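PDB 4HVM: TlmII from Streptoalloteichus hindustanus, which is a tallysomycin biosynthesis protein with a condensation-type domain of nonribosomal peptide synthetases, and may bind phosphopantetheine-carried substrates. Local coordinates for residues R39-S44 / I386-E391; A100-L105 / H125-S130. All blocks are in the same frame, centred on the assembly; numbering follows the deposited sequence.

Contact 1 (R39-S44 / I386-E391); sequences RGLLGS and IELFRE. With SO4 (sulfate ion), chain F.
Strand 385-388 is the outermost strand of the mixed sheet built mainly from the N-terminal condensation region, antiparallel to strand 36-44. The chain passes from the six-stranded sheet to this strand and back, consistent with the crossover of condensation domains. Leu42 and Glu387 form a hydrogen-bonded pair: Leu42 N lies 2.7 Å from Glu387 O, nearly along the C=O axis, and Glu387 N returns a bond of 3.1 Å to Leu42 O. Beyond the strand end, Phe389 N bonds Gly40 O at 2.9 Å from above the carbonyl plane. Leu41 and Ile386 both touch Trp158 of helix 147-161. On the other face, Leu42 CB meets Phe389 CB at 4.0 Å.

Arg39 has CG anti to the carbonyl carbon (chi1 -60°). The chain then bends at chi2 (-63°), with CD 4.4 Å from Glu391 CG, and again at chi3. NH1 stays 4.5 Å from Glu391 OE2, an attraction of charges only: that oxygen lies well out of the guanidinium plane, and no N-H points at it. Glu391 OE2 bonds Tyr151 OH. At the tip, NH2 makes two weak bonds to a sulfate, the shorter 2.7 Å to SO4 O4. An alanine here removes the guanidinium and would probably lose both sulfate bonds, the CD packing and one positive charge near Glu391. One water accepts from Gly40 N at 2.9 Å and donates to Phe389 O.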
# COMPACT_ATOMS: atom_id res chain seq x y z
N ARG A 39 -9.42 -0.99 -5.30
CA ARG A 39 -9.96 0.28 -4.81
C ARG A 39 -11.08 0.71 -5.76
O ARG A 39 -11.18 0.19 -6.87
CB ARG A 39 -8.87 1.35 -4.76
CG ARG A 39 -7.70 1.00 -3.85
CD ARG A 39 -8.13 0.86 -2.41
NE ARG A 39 -7.41 -0.21 -1.72
CZ ARG A 39 -6.26 -0.04 -1.07
NH1 ARG A 39 -5.70 1.16 -1.02
NH2 ARG A 39 -5.68 -1.07 -0.48
N GLY A 40 -11.91 1.65 -5.32
CA GLY A 40 -13.02 2.09 -6.15
C GLY A 40 -13.54 3.48 -5.81
O GLY A 40 -13.43 3.94 -4.68
N LEU A 41 -14.11 4.14 -6.81
CA LEU A 41 -14.77 5.43 -6.62
C LEU A 41 -16.27 5.28 -6.86
O LEU A 41 -16.69 4.68 -7.85
CB LEU A 41 -14.20 6.48 -7.58
CG LEU A 41 -12.75 6.93 -7.35
CD1 LEU A 41 -12.34 7.96 -8.38
CD2 LEU A 41 -12.56 7.47 -5.94
N LEU A 42 -17.07 5.81 -5.94
CA LEU A 42 -18.52 5.74 -6.07
C LEU A 42 -19.08 7.00 -6.72
O LEU A 42 -18.90 8.10 -6.20
CB LEU A 42 -19.16 5.52 -4.70
CG LEU A 42 -20.68 5.66 -4.62
CD1 LEU A 42 -21.37 4.67 -5.55
CD2 LEU A 42 -21.15 5.48 -3.19
N GLY A 43 -19.75 6.83 -7.85
CA GLY A 43 -20.39 7.94 -8.52
C GLY A 43 -21.89 7.94 -8.26
O GLY A 43 -22.53 6.89 -8.27
N SER A 44 -22.44 9.13 -8.03
CA SER A 44 -23.86 9.24 -7.73
C SER A 44 -24.51 10.40 -8.49
O SER A 44 -24.05 11.54 -8.40
CB SER A 44 -24.08 9.41 -6.23
OG SER A 44 -25.46 9.30 -5.90
N ILE A 386 -18.78 12.35 -6.46
CA ILE A 386 -17.76 11.31 -6.49
C ILE A 386 -17.04 11.20 -5.15
O ILE A 386 -16.46 12.17 -4.66
CB ILE A 386 -16.72 11.56 -7.60
CG1 ILE A 386 -17.38 11.51 -8.98
CG2 ILE A 386 -15.59 10.55 -7.51
CD1 ILE A 386 -16.41 11.76 -10.11
N GLU A 387 -17.09 10.01 -4.55
CA GLU A 387 -16.45 9.75 -3.27
C GLU A 387 -15.75 8.40 -3.29
O GLU A 387 -16.00 7.58 -4.17
CB GLU A 387 -17.48 9.79 -2.14
CG GLU A 387 -18.55 8.71 -2.25
CD GLU A 387 -19.65 8.86 -1.22
OE1 GLU A 387 -20.36 7.87 -0.94
OE2 GLU A 387 -19.82 9.98 -0.68
N LEU A 388 -14.87 8.18 -2.32
CA LEU A 388 -14.20 6.89 -2.18
C LEU A 388 -15.23 5.83 -1.82
O LEU A 388 -16.19 6.10 -1.10
CB LEU A 388 -13.11 6.96 -1.12
CG LEU A 388 -11.70 7.34 -1.56
CD1 LEU A 388 -11.67 8.70 -2.25
CD2 LEU A 388 -10.75 7.33 -0.38
N PHE A 389 -15.04 4.61 -2.33
CA PHE A 389 -16.00 3.54 -2.11
C PHE A 389 -15.48 2.46 -1.16
O PHE A 389 -14.64 1.65 -1.55
CB PHE A 389 -16.45 2.92 -3.43
CG PHE A 389 -17.36 1.74 -3.26
CD1 PHE A 389 -18.64 1.91 -2.75
CD2 PHE A 389 -16.95 0.47 -3.60
CE1 PHE A 389 -19.49 0.84 -2.58
CE2 PHE A 389 -17.79 -0.61 -3.44
CZ PHE A 389 -19.06 -0.43 -2.92
N ARG A 390 -16.00 2.47 0.06
CA ARG A 390 -15.72 1.43 1.05
C ARG A 390 -14.24 1.07 1.15
O ARG A 390 -13.89 -0.11 1.21
CB ARG A 390 -16.54 0.17 0.75
CG ARG A 390 -18.05 0.35 0.81
CD ARG A 390 -18.56 0.33 2.25
NE ARG A 390 -20.02 0.44 2.30
CZ ARG A 390 -20.86 -0.59 2.24
NH1 ARG A 390 -20.38 -1.83 2.13
NH2 ARG A 390 -22.17 -0.39 2.30
N GLU A 391 -13.38 2.09 1.16
CA GLU A 391 -11.94 1.87 1.19
C GLU A 391 -11.52 1.00 2.37
O GLU A 391 -10.61 0.17 2.25
CB GLU A 391 -11.19 3.20 1.22
CG GLU A 391 -9.69 3.07 1.08
CD GLU A 391 -8.98 4.41 1.07
OE1 GLU A 391 -9.18 5.20 2.02
OE2 GLU A 391 -8.23 4.68 0.11
S SO4 F . -4.16 -3.88 0.09
O1 SO4 F . -4.68 -4.19 1.42
O2 SO4 F . -3.19 -4.89 -0.32
O3 SO4 F . -5.27 -3.87 -0.86
O4 SO4 F . -3.51 -2.58 0.12
O HOH W 1 -11.85 2.47 -2.51

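Contact 2 (A100-L105 / H125-S130)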
# COMPACT_ATOMS: atom_id res chain seq x y z
N ALA A 100 -22.80 -3.89 -0.53
CA ALA A 100 -22.12 -5.01 0.09
C ALA A 100 -21.69 -6.03 -0.96
O ALA A 100 -20.66 -6.69 -0.80
CB ALA A 100 -23.01 -5.67 1.13
N ARG A 101 -22.47 -6.14 -2.02
CA ARG A 101 -22.18 -7.08 -3.10
C ARG A 101 -21.02 -6.59 -3.95
O ARG A 101 -20.20 -7.38 -4.42
CB ARG A 101 -23.41 -7.28 -3.98
CG ARG A 101 -24.68 -7.63 -3.23
CD ARG A 101 -24.62 -9.02 -2.65
NE ARG A 101 -23.97 -9.07 -1.34
CZ ARG A 101 -24.59 -8.86 -0.18
NH1 ARG A 101 -23.91 -8.94 0.96
NH2 ARG A 101 -25.89 -8.58 -0.16
N CYS A 102 -20.95 -5.27 -4.14
CA CYS A 102 -19.91 -4.67 -4.95
C CYS A 102 -18.53 -4.88 -4.32
O CYS A 102 -17.53 -5.03 -5.02
CB CYS A 102 -20.18 -3.18 -5.16
SG CYS A 102 -19.06 -2.37 -6.32
N VAL A 103 -18.50 -4.88 -2.99
CA VAL A 103 -17.28 -5.16 -2.25
C VAL A 103 -16.88 -6.61 -2.45
O VAL A 103 -15.72 -6.93 -2.69
CB VAL A 103 -17.43 -4.87 -0.75
CG1 VAL A 103 -16.21 -5.35 0.03
CG2 VAL A 103 -17.66 -3.38 -0.52
N GLU A 104 -17.86 -7.50 -2.35
CA GLU A 104 -17.63 -8.92 -2.54
C GLU A 104 -17.23 -9.21 -3.98
O GLU A 104 -16.51 -10.16 -4.26
CB GLU A 104 -18.87 -9.73 -2.16
CG GLU A 104 -19.25 -9.64 -0.68
CD GLU A 104 -20.71 -9.98 -0.43
OE1 GLU A 104 -21.46 -10.17 -1.41
OE2 GLU A 104 -21.11 -10.05 0.75
N LEU A 105 -17.70 -8.38 -4.91
CA LEU A 105 -17.38 -8.55 -6.32
C LEU A 105 -15.91 -8.25 -6.58
O LEU A 105 -15.19 -9.04 -7.20
CB LEU A 105 -18.27 -7.65 -7.18
CG LEU A 105 -18.15 -7.74 -8.71
CD1 LEU A 105 -19.51 -7.53 -9.34
CD2 LEU A 105 -17.16 -6.70 -9.23
N HIS A 125 -13.54 -2.09 -13.28
CA HIS A 125 -14.91 -2.56 -13.09
C HIS A 125 -15.90 -1.40 -13.12
O HIS A 125 -15.71 -0.39 -12.44
CB HIS A 125 -15.05 -3.34 -11.78
CG HIS A 125 -14.32 -4.65 -11.78
ND1 HIS A 125 -14.95 -5.86 -11.99
CD2 HIS A 125 -13.01 -4.95 -11.58
CE1 HIS A 125 -14.07 -6.84 -11.93
NE2 HIS A 125 -12.88 -6.31 -11.69
N LEU A 126 -16.95 -1.54 -13.93
CA LEU A 126 -18.04 -0.56 -13.96
C LEU A 126 -19.28 -1.22 -13.38
O LEU A 126 -20.01 -1.92 -14.08
CB LEU A 126 -18.29 -0.09 -15.40
CG LEU A 126 -19.04 1.23 -15.62
CD1 LEU A 126 -18.68 1.80 -16.98
CD2 LEU A 126 -20.54 1.04 -15.50
N VAL A 127 -19.51 -1.00 -12.09
CA VAL A 127 -20.59 -1.69 -11.38
C VAL A 127 -21.72 -0.73 -11.05
O VAL A 127 -21.52 0.24 -10.31
CB VAL A 127 -20.09 -2.33 -10.08
CG1 VAL A 127 -21.12 -3.30 -9.53
CG2 VAL A 127 -18.76 -3.04 -10.30
N ARG A 128 -22.91 -0.99 -11.59
CA ARG A 128 -24.08 -0.17 -11.29
C ARG A 128 -24.86 -0.75 -10.12
O ARG A 128 -25.24 -1.92 -10.14
CB ARG A 128 -24.98 -0.01 -12.52
CG ARG A 128 -26.27 0.74 -12.23
CD ARG A 128 -26.98 1.19 -13.49
NE ARG A 128 -26.30 2.30 -14.15
CZ ARG A 128 -26.51 3.58 -13.85
NH1 ARG A 128 -27.37 3.92 -12.90
NH2 ARG A 128 -25.84 4.53 -14.50
N LEU A 129 -25.10 0.07 -9.10
CA LEU A 129 -25.76 -0.38 -7.88
C LEU A 129 -27.25 -0.03 -7.87
O LEU A 129 -28.06 -0.76 -7.30
CB LEU A 129 -25.08 0.23 -6.65
CG LEU A 129 -23.56 0.11 -6.58
CD1 LEU A 129 -23.04 0.67 -5.27
CD2 LEU A 129 -23.12 -1.33 -6.76
N SER A 130 -27.60 1.09 -8.49
CA SER A 130 -28.98 1.55 -8.53
C SER A 130 -29.19 2.49 -9.71
O SER A 130 -28.39 2.51 -10.65
CB SER A 130 -29.34 2.27 -7.23
OG SER A 130 -28.46 3.37 -6.99
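A beta-alpha-beta unit made of strand 87-91, helix 98-110 and strand 122-128 holds this contact, in which the helix packs on the last strand. The short helix and strand segments run nearly antiparallel, at 160°, with their axes 9.9 Å apart. Cys102 and Leu105, three positions apart on the helix, face His125, Val127 and Leu129, spaced two apart along the chain. Cys102 has SG anti to the backbone N (chi1 -173°), which carries the sulfur over Val127, 3.9 Å from Val127 CB. Its own CB rests against the tip of Leu129, with Leu129 CD2 at 3.8 Å. Leu105 also has CG anti to the backbone N, and a single branch does the touching. Leu105 CD2 lies 4.1 Å from Val127 CG2 and 3.6 Å from His125 ND1, the leucine crossing the imidazole obliquely. The other ring nitrogen, His125 NE2, is hydrogen-bonded to Asp109 OD2 further along the same helix. That bond fixes the turn of the ring, and the carboxylate would tend to stabilise a protonated histidine.

Away from the strand, Arg101 grips Glu104 side-on through NE and NH1, one nitrogen to each carboxylate oxygen. The strand is sandwiched between helices: Leu126 packs on helix 49-62, and Arg128 NE makes a salt bridge to Asp49. In the sheet, strand 122-128 pairs with strands 87-91 and 133-141.

Overall arrangement
Contacts 1 and 2 lie in the same five-stranded sheet, with centres 11 Å apart. Contact 1 is at one edge, where strand 385-388 joins strand 36-44. Contact 2 lies beyond strand 133-141, where helix 98-110 packs on strand 122-128. Along the chain, contact 2 is nested in the loop that contact 1 closes. The two meet directly: Phe389 CE2 is 3.6 Å from Cys102 SG, and Arg390 CB is 3.9 Å from Val103 CG2. The residues after strand 385-388 thus pack on the helix of contact 2. Val135 of strand 133-141 touches Leu42, Phe389, Cys102 and Leu129, so it is common to both. The sulfate, probably from the crystallisation liquor, belongs to contact 1.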